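Local coordinates for GGDEF family protein (Vibrio cholerae, PDB 5GZS) that is a diguanylate cyclase whose periplasmic portion, related to solute-binding proteins, holds arginine and probably passes a ligand signal to the enzyme's GGDEF domain, at residues Asp324-Asn328 with Val329-Val333; Phe344-Glu347 with Leu348-Met352; Ala362-Glu365 with Glu366-Gln369. All coordinates share one frame; numbering follows the deposited sequence.

Contact 1: Asp324-Asn328 with Val329-Val333; sequences DVYSN and VSELV
The chain folds back at N328, whose O accepts from N of E331 at 2.9 Å, a nearly straight bond (N-H...O 166°) that closes a turn over the short 3-10 segment 329-330. The side chain of N328 repeats this hold one residue earlier. With CG between the backbone N and the carbonyl carbon (chi1 75°), OD1 is placed to receive N of S330 at 3.2 Å, which is an Asx turn. S330 OG in turn bonds to O of I163 of the second subunit. E331 returns the grip in the other direction: extended beyond CG, it brings OE2 within 3.0 Å of N of S327, meeting that donor on the syn side but 28° out of the carboxylate plane. The apolar half is a sandwich about the Y326 ring. CD1 of L332 lies over one face, 3.6 Å from the centroid of the Y326 ring, as a CH-pi contact, while V325 CG1 sits over the centre of the opposite face. This loop joins strands 312-318 and 337-340. V329 and L332 rest on L315 of strand 312-318, Y326 and L332 on Y378 of strand 378-382, and Y326 on I405 of strand 399-410.

Contact 2: Phe344-Glu347 with Leu348-Met352; sequences FFEE and LLQQM
L348 N donates to F344 O at 2.9 Å, the shortest of four successive i to i+4 bonds that join 344-347 to 348-352 as one alpha helix. The last of the four that cross between the segments is Q351 N to E347 O at 3.1 Å. Near the first bond, two rings converge on one leucine branch: CD2 of L348 lies 4.1 Å from CZ of F344 and 4.4 Å from CD1 of F345. The F344 ring is swung along the helix by a first torsion that sets CG opposite the backbone N (chi1 159°), bringing one face toward CB of L348, off-centre. On another side of the helix E346 and Q350 run side by side in the same direction, CG of E346 4.1 Å from CD of Q350, with carboxylate and amide planes only 14° apart. The E346 carboxylate is fixed from beyond the helix, OE1 by N of D342 and OE2 by OG of S360, and E347 OE1 accepts from N of Q296. The helix is the crossover of a beta-alpha-beta unit between parallel strands 337-340 and 359-361: F345 and L349 face V380 of strand 378-382, and L348 and selenomethionine M352 meet F408 and Y409 of strand 399-410.

Contact 3: Ala362-Glu365 with Glu366-Gln369; sequences ASQE and EKVQ
S363 occupies the N-cap of helix 364-372, and its OG accepts from N of E366 at 3.2 Å. The first torsion makes this possible: chi1 of 59° tucks OG between the backbone N and carbonyl carbon of S363, directed at the first turn. E366 sends its side chain the other way. CG stands opposite the backbone N (chi1 -168°) and the rest is extended, so the carboxylate travels back beyond the helix start, where OE1 accepts from N of A362 at 3.0 Å. That donor approaches from well above the carboxylate plane, 48° out of it. Because the bond goes to the residue before the N-cap and not to S363 itself, the pair S363 and E366 differs from a classical capping box. The ordinary helical ladder begins with K367 N to S363 O at 2.9 Å, followed by V368 N to Q364 O and Q369 N to E365 O.

The aliphatic part of K367 runs beside Q364, its CE passing 4.2 Å from CG of Q364, and its NZ makes a weak hydrogen bond to O of V380 in strand 378-382. V368 meets the preceding turn through one branch, CG2 lying 3.3 Å from O of Q364. The CB of E365 is directed away from 366-369, which E365 meets mainly through its backbone.

Chemically this is a polar helix start: a hydroxyl satisfies a first-turn N-H, a carboxylate satisfies an N-H just outside the helix, and two adjacent glutamates stand where the positive end of the helix dipole would probably stabilise their charge.

Overall arrangement
All three contacts are local and pack against the same mixed sheet, touching strand 378-382 through Y378 for contact 1, V380 for contact 2 and I379 and L381 for contact 3. Contacts 1 and 2 adjoin, V329 CG1 lying 3.8 Å from CE of selenomethionine M352; they share F408 and both reach the second subunit. Contact 3 is not touched by that subunit; its nearest atoms are about 4 Å from contact 2. Contact 1 joins packing on the buried Y326 ring to a polar turn, contact 2 has a buried apolar face and a polar side that is partly exposed, and contact 3 is the most exposed and polar. None contains a residue of the arginine pocket.

Contact 1: Asp324-Asn328 with Val329-Val333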
ATOM      1  N   ASP A 324       1.176  21.608  10.665  1.00 80.73           N
ATOM      2  CA  ASP A 324       0.995  21.739   9.219  1.00 73.11           C
ATOM      3  C   ASP A 324       1.982  22.702   8.584  1.00 67.54           C
ATOM      4  O   ASP A 324       1.720  23.261   7.523  1.00 68.73           O
ATOM      5  CB  ASP A 324      -0.430  22.174   8.909  1.00 73.76           C
ATOM      6  CG  ASP A 324      -1.453  21.194   9.427  1.00 82.28           C
ATOM      7  OD1 ASP A 324      -1.141  19.981   9.434  1.00 75.96           O
ATOM      8  OD2 ASP A 324      -2.561  21.632   9.819  1.00 68.48           O
ATOM      9  N   VAL A 325       3.120  22.899   9.237  1.00 67.20           N
ATOM     10  CA  VAL A 325       4.194  23.677   8.646  1.00 67.96           C
ATOM     11  C   VAL A 325       4.972  22.775   7.706  1.00 66.29           C
ATOM     12  O   VAL A 325       5.440  23.209   6.654  1.00 66.97           O
ATOM     13  CB  VAL A 325       5.122  24.278   9.718  1.00 68.41           C
ATOM     14  CG1 VAL A 325       6.365  24.876   9.084  1.00 68.86           C
ATOM     15  CG2 VAL A 325       4.370  25.318  10.524  1.00 70.47           C
ATOM     16  N   TYR A 326       5.075  21.501   8.085  1.00 70.61           N
ATOM     17  CA  TYR A 326       5.833  20.518   7.317  1.00 62.57           C
ATOM     18  C   TYR A 326       4.982  19.326   6.937  1.00 61.23           C
ATOM     19  O   TYR A 326       4.230  18.807   7.758  1.00 65.93           O
ATOM     20  CB  TYR A 326       7.045  20.026   8.103  1.00 62.10           C
ATOM     21  CG  TYR A 326       7.838  21.094   8.798  1.00 62.45           C
ATOM     22  CD1 TYR A 326       8.625  21.978   8.073  1.00 69.31           C
ATOM     23  CD2 TYR A 326       7.836  21.196  10.188  1.00 62.48           C
ATOM     24  CE1 TYR A 326       9.376  22.950   8.707  1.00 66.01           C
ATOM     25  CE2 TYR A 326       8.589  22.162  10.831  1.00 64.76           C
ATOM     26  CZ  TYR A 326       9.353  23.038  10.081  1.00 64.77           C
ATOM     27  OH  TYR A 326      10.093  24.002  10.706  1.00 66.00           O
ATOM     28  N   SER A 327       5.131  18.862   5.706  1.00 60.82           N
ATOM     29  CA  SER A 327       4.285  17.789   5.224  1.00 59.78           C
ATOM     30  C   SER A 327       5.068  16.493   5.068  1.00 57.74           C
ATOM     31  O   SER A 327       4.469  15.409   5.076  1.00 56.48           O
ATOM     32  CB  SER A 327       3.624  18.189   3.914  1.00 61.08           C
ATOM     33  OG  SER A 327       4.560  18.183   2.858  1.00 61.52           O
ATOM     34  N   ASN A 328       6.396  16.590   4.946  1.00 57.48           N
ATOM     35  CA  ASN A 328       7.251  15.404   5.133  1.00 60.69           C
ATOM     36  C   ASN A 328       8.653  15.678   5.723  1.00 55.41           C
ATOM     37  O   ASN A 328       9.155  16.786   5.679  1.00 56.75           O
ATOM     38  CB  ASN A 328       7.373  14.636   3.814  1.00 55.11           C
ATOM     39  CG  ASN A 328       8.270  15.313   2.836  1.00 68.09           C
ATOM     40  OD1 ASN A 328       9.492  15.210   2.941  1.00 65.07           O
ATOM     41  ND2 ASN A 328       7.679  16.017   1.862  1.00 70.85           N
ATOM     42  N   VAL A 329       9.288  14.635   6.250  1.00 55.12           N
ATOM     43  CA  VAL A 329      10.408  14.792   7.172  1.00 54.85           C
ATOM     44  C   VAL A 329      11.660  15.437   6.558  1.00 58.11           C
ATOM     45  O   VAL A 329      12.492  15.995   7.279  1.00 60.29           O
ATOM     46  CB  VAL A 329      10.774  13.415   7.828  1.00 54.17           C
ATOM     47  CG1 VAL A 329      11.242  12.385   6.803  1.00 55.67           C
ATOM     48  CG2 VAL A 329      11.803  13.595   8.936  1.00 53.71           C
ATOM     49  N   SER A 330      11.779  15.411   5.235  1.00 59.71           N
ATOM     50  CA  SER A 330      12.860  16.134   4.548  1.00 57.63           C
ATOM     51  C   SER A 330      12.830  17.644   4.790  1.00 62.93           C
ATOM     52  O   SER A 330      13.839  18.338   4.629  1.00 58.42           O
ATOM     53  CB  SER A 330      12.806  15.887   3.045  1.00 62.49           C
ATOM     54  OG  SER A 330      13.542  14.733   2.708  1.00 65.79           O
ATOM     55  N   GLU A 331      11.667  18.153   5.172  1.00 58.25           N
ATOM     56  CA  GLU A 331      11.533  19.574   5.435  1.00 60.09           C
ATOM     57  C   GLU A 331      11.885  19.916   6.895  1.00 68.42           C
ATOM     58  O   GLU A 331      11.597  21.029   7.345  1.00 61.58           O
ATOM     59  CB  GLU A 331      10.111  20.027   5.086  1.00 61.14           C
ATOM     60  CG  GLU A 331       9.781  19.876   3.599  1.00 61.57           C
ATOM     61  CD  GLU A 331       8.295  19.899   3.320  1.00 62.12           C
ATOM     62  OE1 GLU A 331       7.889  19.785   2.140  1.00 74.05           O
ATOM     63  OE2 GLU A 331       7.522  20.033   4.285  1.00 63.45           O
ATOM     64  N   LEU A 332      12.508  18.973   7.623  1.00 58.50           N
ATOM     65  CA  LEU A 332      12.942  19.221   9.012  1.00 58.51           C
ATOM     66  C   LEU A 332      14.424  19.569   9.124  1.00 68.63           C
ATOM     67  O   LEU A 332      15.052  19.396  10.176  1.00 58.35           O
ATOM     68  CB  LEU A 332      12.643  18.020   9.908  1.00 56.81           C
ATOM     69  CG  LEU A 332      11.432  18.340  10.784  1.00 58.59           C
ATOM     70  CD1 LEU A 332      10.350  18.987   9.944  1.00 58.57           C
ATOM     71  CD2 LEU A 332      10.890  17.138  11.438  1.00 55.82           C
ATOM     72  N   VAL A 333      14.944  20.104   8.026  1.00 62.90           N
ATOM     73  CA  VAL A 333      16.359  20.338   7.809  1.00 59.89           C
ATOM     74  C   VAL A 333      16.989  21.211   8.886  1.00 60.84           C
ATOM     75  O   VAL A 333      18.209  21.184   9.104  1.00 60.73           O
ATOM     76  CB  VAL A 333      16.548  20.980   6.419  1.00 61.10           C
ATOM     77  CG1 VAL A 333      15.961  22.393   6.385  1.00 63.08           C
ATOM     78  CG2 VAL A 333      17.985  20.984   6.023  1.00 61.18           C
TER

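Contact 2: Phe344-Glu347 with Leu348-Met352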
ATOM      1  N   PHE A 344      18.001   2.203  15.917  1.00 46.01           N
ATOM      2  CA  PHE A 344      17.622   2.127  14.525  1.00 44.14           C
ATOM      3  C   PHE A 344      17.154   3.465  13.922  1.00 51.54           C
ATOM      4  O   PHE A 344      17.413   3.728  12.741  1.00 51.08           O
ATOM      5  CB  PHE A 344      16.515   1.098  14.337  1.00 42.51           C
ATOM      6  CG  PHE A 344      15.732   1.292  13.066  1.00 45.62           C
ATOM      7  CD1 PHE A 344      16.325   1.057  11.825  1.00 47.63           C
ATOM      8  CD2 PHE A 344      14.409   1.702  13.108  1.00 48.21           C
ATOM      9  CE1 PHE A 344      15.615   1.234  10.643  1.00 49.60           C
ATOM     10  CE2 PHE A 344      13.683   1.874  11.933  1.00 53.73           C
ATOM     11  CZ  PHE A 344      14.286   1.645  10.693  1.00 51.27           C
ATOM     12  N   PHE A 345      16.466   4.308  14.692  1.00 48.64           N
ATOM     13  CA  PHE A 345      15.938   5.549  14.095  1.00 52.14           C
ATOM     14  C   PHE A 345      17.102   6.483  13.797  1.00 53.99           C
ATOM     15  O   PHE A 345      17.033   7.285  12.871  1.00 58.42           O
ATOM     16  CB  PHE A 345      14.888   6.231  14.996  1.00 42.82           C
ATOM     17  CG  PHE A 345      13.582   5.471  15.096  1.00 42.00           C
ATOM     18  CD1 PHE A 345      13.079   4.771  14.005  1.00 41.24           C
ATOM     19  CD2 PHE A 345      12.873   5.433  16.287  1.00 48.31           C
ATOM     20  CE1 PHE A 345      11.888   4.068  14.101  1.00 40.53           C
ATOM     21  CE2 PHE A 345      11.674   4.716  16.388  1.00 47.34           C
ATOM     22  CZ  PHE A 345      11.182   4.038  15.298  1.00 40.57           C
ATOM     23  N   GLU A 346      18.192   6.367  14.550  1.00 59.01           N
ATOM     24  CA  GLU A 346      19.328   7.248  14.292  1.00 51.97           C
ATOM     25  C   GLU A 346      19.905   6.908  12.931  1.00 55.20           C
ATOM     26  O   GLU A 346      20.199   7.784  12.114  1.00 64.12           O
ATOM     27  CB  GLU A 346      20.381   7.127  15.380  1.00 49.01           C
ATOM     28  CG  GLU A 346      21.597   8.033  15.193  1.00 50.38           C
ATOM     29  CD  GLU A 346      22.630   7.823  16.295  1.00 61.22           C
ATOM     30  OE1 GLU A 346      22.672   6.698  16.859  1.00 68.70           O
ATOM     31  OE2 GLU A 346      23.363   8.780  16.627  1.00 49.17           O
ATOM     32  N   GLU A 347      20.028   5.621  12.677  1.00 47.83           N
ATOM     33  CA  GLU A 347      20.507   5.170  11.399  1.00 57.84           C
ATOM     34  C   GLU A 347      19.562   5.658  10.313  1.00 62.17           C
ATOM     35  O   GLU A 347      20.009   6.224   9.314  1.00 75.23           O
ATOM     36  CB  GLU A 347      20.632   3.656  11.419  1.00 63.68           C
ATOM     37  CG  GLU A 347      20.736   2.945  10.093  1.00 65.22           C
ATOM     38  CD  GLU A 347      20.902   1.447  10.326  1.00 66.18           C
ATOM     39  OE1 GLU A 347      20.434   0.645   9.489  1.00 54.72           O
ATOM     40  OE2 GLU A 347      21.498   1.079  11.369  1.00 67.08           O
ATOM     41  N   LEU A 348      18.260   5.484  10.529  1.00 49.16           N
ATOM     42  CA  LEU A 348      17.271   5.839   9.518  1.00 51.88           C
ATOM     43  C   LEU A 348      17.426   7.291   9.082  1.00 56.73           C
ATOM     44  O   LEU A 348      17.450   7.601   7.889  1.00 63.58           O
ATOM     45  CB  LEU A 348      15.852   5.603  10.040  1.00 50.12           C
ATOM     46  CG  LEU A 348      14.702   6.030   9.115  1.00 53.01           C
ATOM     47  CD1 LEU A 348      14.931   5.543   7.678  1.00 47.21           C
ATOM     48  CD2 LEU A 348      13.363   5.478   9.654  1.00 46.48           C
ATOM     49  N   LEU A 349      17.557   8.178  10.058  1.00 52.67           N
ATOM     50  CA  LEU A 349      17.613   9.583   9.744  1.00 52.40           C
ATOM     51  C   LEU A 349      18.925   9.893   9.069  1.00 55.89           C
ATOM     52  O   LEU A 349      18.981  10.746   8.177  1.00 68.58           O
ATOM     53  CB  LEU A 349      17.414  10.430  10.995  1.00 52.97           C
ATOM     54  CG  LEU A 349      15.963  10.409  11.487  1.00 48.45           C
ATOM     55  CD1 LEU A 349      15.716  11.620  12.351  1.00 56.07           C
ATOM     56  CD2 LEU A 349      14.996  10.386  10.332  1.00 48.53           C
ATOM     57  N   GLN A 350      19.976   9.189   9.461  1.00 49.93           N
ATOM     58  CA  GLN A 350      21.268   9.424   8.832  1.00 52.05           C
ATOM     59  C   GLN A 350      21.239   9.076   7.331  1.00 50.81           C
ATOM     60  O   GLN A 350      21.947   9.711   6.544  1.00 55.54           O
ATOM     61  CB  GLN A 350      22.361   8.647   9.554  1.00 56.92           C
ATOM     62  CG  GLN A 350      22.816   9.300  10.853  1.00 63.68           C
ATOM     63  CD  GLN A 350      23.709   8.388  11.673  1.00 60.46           C
ATOM     64  OE1 GLN A 350      23.538   7.175  11.661  1.00 65.38           O
ATOM     65  NE2 GLN A 350      24.659   8.970  12.395  1.00 65.32           N
ATOM     66  N   GLN A 351      20.418   8.094   6.933  1.00 49.53           N
ATOM     67  CA  GLN A 351      20.199   7.850   5.507  1.00 56.86           C
ATOM     68  C   GLN A 351      19.303   8.994   5.035  1.00 60.87           C
ATOM     69  O   GLN A 351      19.724   9.824   4.227  1.00 72.16           O
ATOM     70  CB  GLN A 351      19.564   6.476   5.221  1.00 54.84           C
ATOM     71  CG  GLN A 351      19.965   5.790   3.884  1.00 95.07           C
ATOM     72  CD  GLN A 351      19.540   6.520   2.586  1.00 97.01           C
ATOM     73  OE1 GLN A 351      18.821   7.517   2.630  1.00105.16           O
ATOM     74  NE2 GLN A 351      19.992   6.006   1.424  1.00 94.65           N
HETATM   75  N   MSE A 352      18.089   9.060   5.576  1.00 52.00           N
HETATM   76  CA  MSE A 352      17.079  10.021   5.124  1.00 48.74           C
HETATM   77  C   MSE A 352      17.491  11.508   5.183  1.00 59.88           C
HETATM   78  O   MSE A 352      17.214  12.250   4.247  1.00 56.50           O
HETATM   79  CB  MSE A 352      15.813   9.784   5.933  1.00 48.03           C
HETATM   80  CG  MSE A 352      15.108   8.530   5.461  1.00 46.90           C
HETATM   81 SE   MSE A 352      13.380   8.273   6.238  1.00 73.87          SE
HETATM   82  CE  MSE A 352      12.350   9.301   4.939  1.00144.29           C
TER

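Contact 3: Ala362-Glu365 with Glu366-Gln369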
ATOM      1  N   ALA A 362      20.486   8.400  25.417  1.00 75.89           N
ATOM      2  CA  ALA A 362      20.792   7.080  25.927  1.00 75.42           C
ATOM      3  C   ALA A 362      19.541   6.225  25.975  1.00 75.76           C
ATOM      4  O   ALA A 362      19.609   5.000  25.928  1.00 84.27           O
ATOM      5  CB  ALA A 362      21.423   7.195  27.317  1.00 64.43           C
ATOM      6  N   SER A 363      18.390   6.882  26.059  1.00 72.70           N
ATOM      7  CA  SER A 363      17.136   6.168  26.258  1.00 67.42           C
ATOM      8  C   SER A 363      15.930   6.917  25.716  1.00 68.94           C
ATOM      9  O   SER A 363      16.001   8.111  25.420  1.00 67.44           O
ATOM     10  CB  SER A 363      16.925   5.888  27.745  1.00 59.51           C
ATOM     11  OG  SER A 363      16.897   7.107  28.472  1.00 61.12           O
ATOM     12  N   GLN A 364      14.826   6.184  25.616  1.00 64.29           N
ATOM     13  CA  GLN A 364      13.543   6.729  25.228  1.00 60.50           C
ATOM     14  C   GLN A 364      13.113   7.769  26.259  1.00 58.81           C
ATOM     15  O   GLN A 364      12.792   8.921  25.910  1.00 72.51           O
ATOM     16  CB  GLN A 364      12.517   5.608  25.109  1.00 62.81           C
ATOM     17  CG  GLN A 364      11.418   5.882  24.089  1.00 70.93           C
ATOM     18  CD  GLN A 364      10.088   5.265  24.486  1.00 78.98           C
ATOM     19  OE1 GLN A 364       9.684   5.302  25.654  1.00 87.06           O
ATOM     20  NE2 GLN A 364       9.418   4.656  23.520  1.00 77.19           N
ATOM     21  N   GLU A 365      13.109   7.345  27.520  1.00 59.35           N
ATOM     22  CA  GLU A 365      12.866   8.210  28.683  1.00 65.02           C
ATOM     23  C   GLU A 365      13.523   9.584  28.608  1.00 67.34           C
ATOM     24  O   GLU A 365      12.886  10.631  28.815  1.00 67.59           O
ATOM     25  CB  GLU A 365      13.368   7.506  29.941  1.00 82.32           C
ATOM     26  CG  GLU A 365      12.272   6.926  30.839  1.00 91.01           C
ATOM     27  CD  GLU A 365      11.676   7.984  31.757  1.00100.50           C
ATOM     28  OE1 GLU A 365      12.450   8.713  32.414  1.00106.22           O
ATOM     29  OE2 GLU A 365      10.434   8.098  31.829  1.00108.94           O
ATOM     30  N   GLU A 366      14.819   9.561  28.333  1.00 72.99           N
ATOM     31  CA  GLU A 366      15.629  10.770  28.217  1.00 71.78           C
ATOM     32  C   GLU A 366      15.277  11.524  26.932  1.00 67.24           C
ATOM     33  O   GLU A 366      15.223  12.759  26.920  1.00 62.19           O
ATOM     34  CB  GLU A 366      17.106  10.381  28.252  1.00 74.00           C
ATOM     35  CG  GLU A 366      18.113  11.490  28.421  1.00 78.12           C
ATOM     36  CD  GLU A 366      19.511  10.950  28.212  1.00 81.16           C
ATOM     37  OE1 GLU A 366      19.634   9.725  27.995  1.00 83.37           O
ATOM     38  OE2 GLU A 366      20.481  11.727  28.261  1.00 79.06           O
ATOM     39  N   LYS A 367      15.029  10.759  25.863  1.00 65.93           N
ATOM     40  CA  LYS A 367      14.605  11.300  24.573  1.00 66.53           C
ATOM     41  C   LYS A 367      13.312  12.087  24.759  1.00 61.86           C
ATOM     42  O   LYS A 367      13.236  13.270  24.428  1.00 58.82           O
ATOM     43  CB  LYS A 367      14.421  10.173  23.540  1.00 63.15           C
ATOM     44  CG  LYS A 367      13.895  10.627  22.165  1.00 59.01           C
ATOM     45  CD  LYS A 367      14.175   9.612  21.040  1.00 53.20           C
ATOM     46  CE  LYS A 367      13.413   8.311  21.233  1.00 57.24           C
ATOM     47  NZ  LYS A 367      13.762   7.273  20.205  1.00 54.92           N
ATOM     48  N   VAL A 368      12.304  11.432  25.320  1.00 59.53           N
ATOM     49  CA  VAL A 368      11.055  12.107  25.627  1.00 59.08           C
ATOM     50  C   VAL A 368      11.244  13.358  26.493  1.00 62.20           C
ATOM     51  O   VAL A 368      10.779  14.450  26.133  1.00 59.12           O
ATOM     52  CB  VAL A 368      10.084  11.180  26.349  1.00 57.07           C
ATOM     53  CG1 VAL A 368       8.855  11.975  26.780  1.00 56.68           C
ATOM     54  CG2 VAL A 368       9.715   9.977  25.468  1.00 52.95           C
ATOM     55  N   GLN A 369      11.926  13.219  27.627  1.00 57.10           N
ATOM     56  CA  GLN A 369      12.054  14.360  28.540  1.00 71.70           C
ATOM     57  C   GLN A 369      12.725  15.559  27.852  1.00 73.53           C
ATOM     58  O   GLN A 369      12.460  16.728  28.182  1.00 74.41           O
ATOM     59  CB  GLN A 369      12.825  13.965  29.806  1.00 68.35           C
ATOM     60  CG  GLN A 369      11.941  13.357  30.904  1.00 63.84           C
ATOM     61  CD  GLN A 369      11.043  14.385  31.581  1.00 71.71           C
ATOM     62  OE1 GLN A 369      11.395  15.569  31.704  1.00 75.79           O
ATOM     63  NE2 GLN A 369       9.869  13.938  32.012  1.00 62.60           N
TER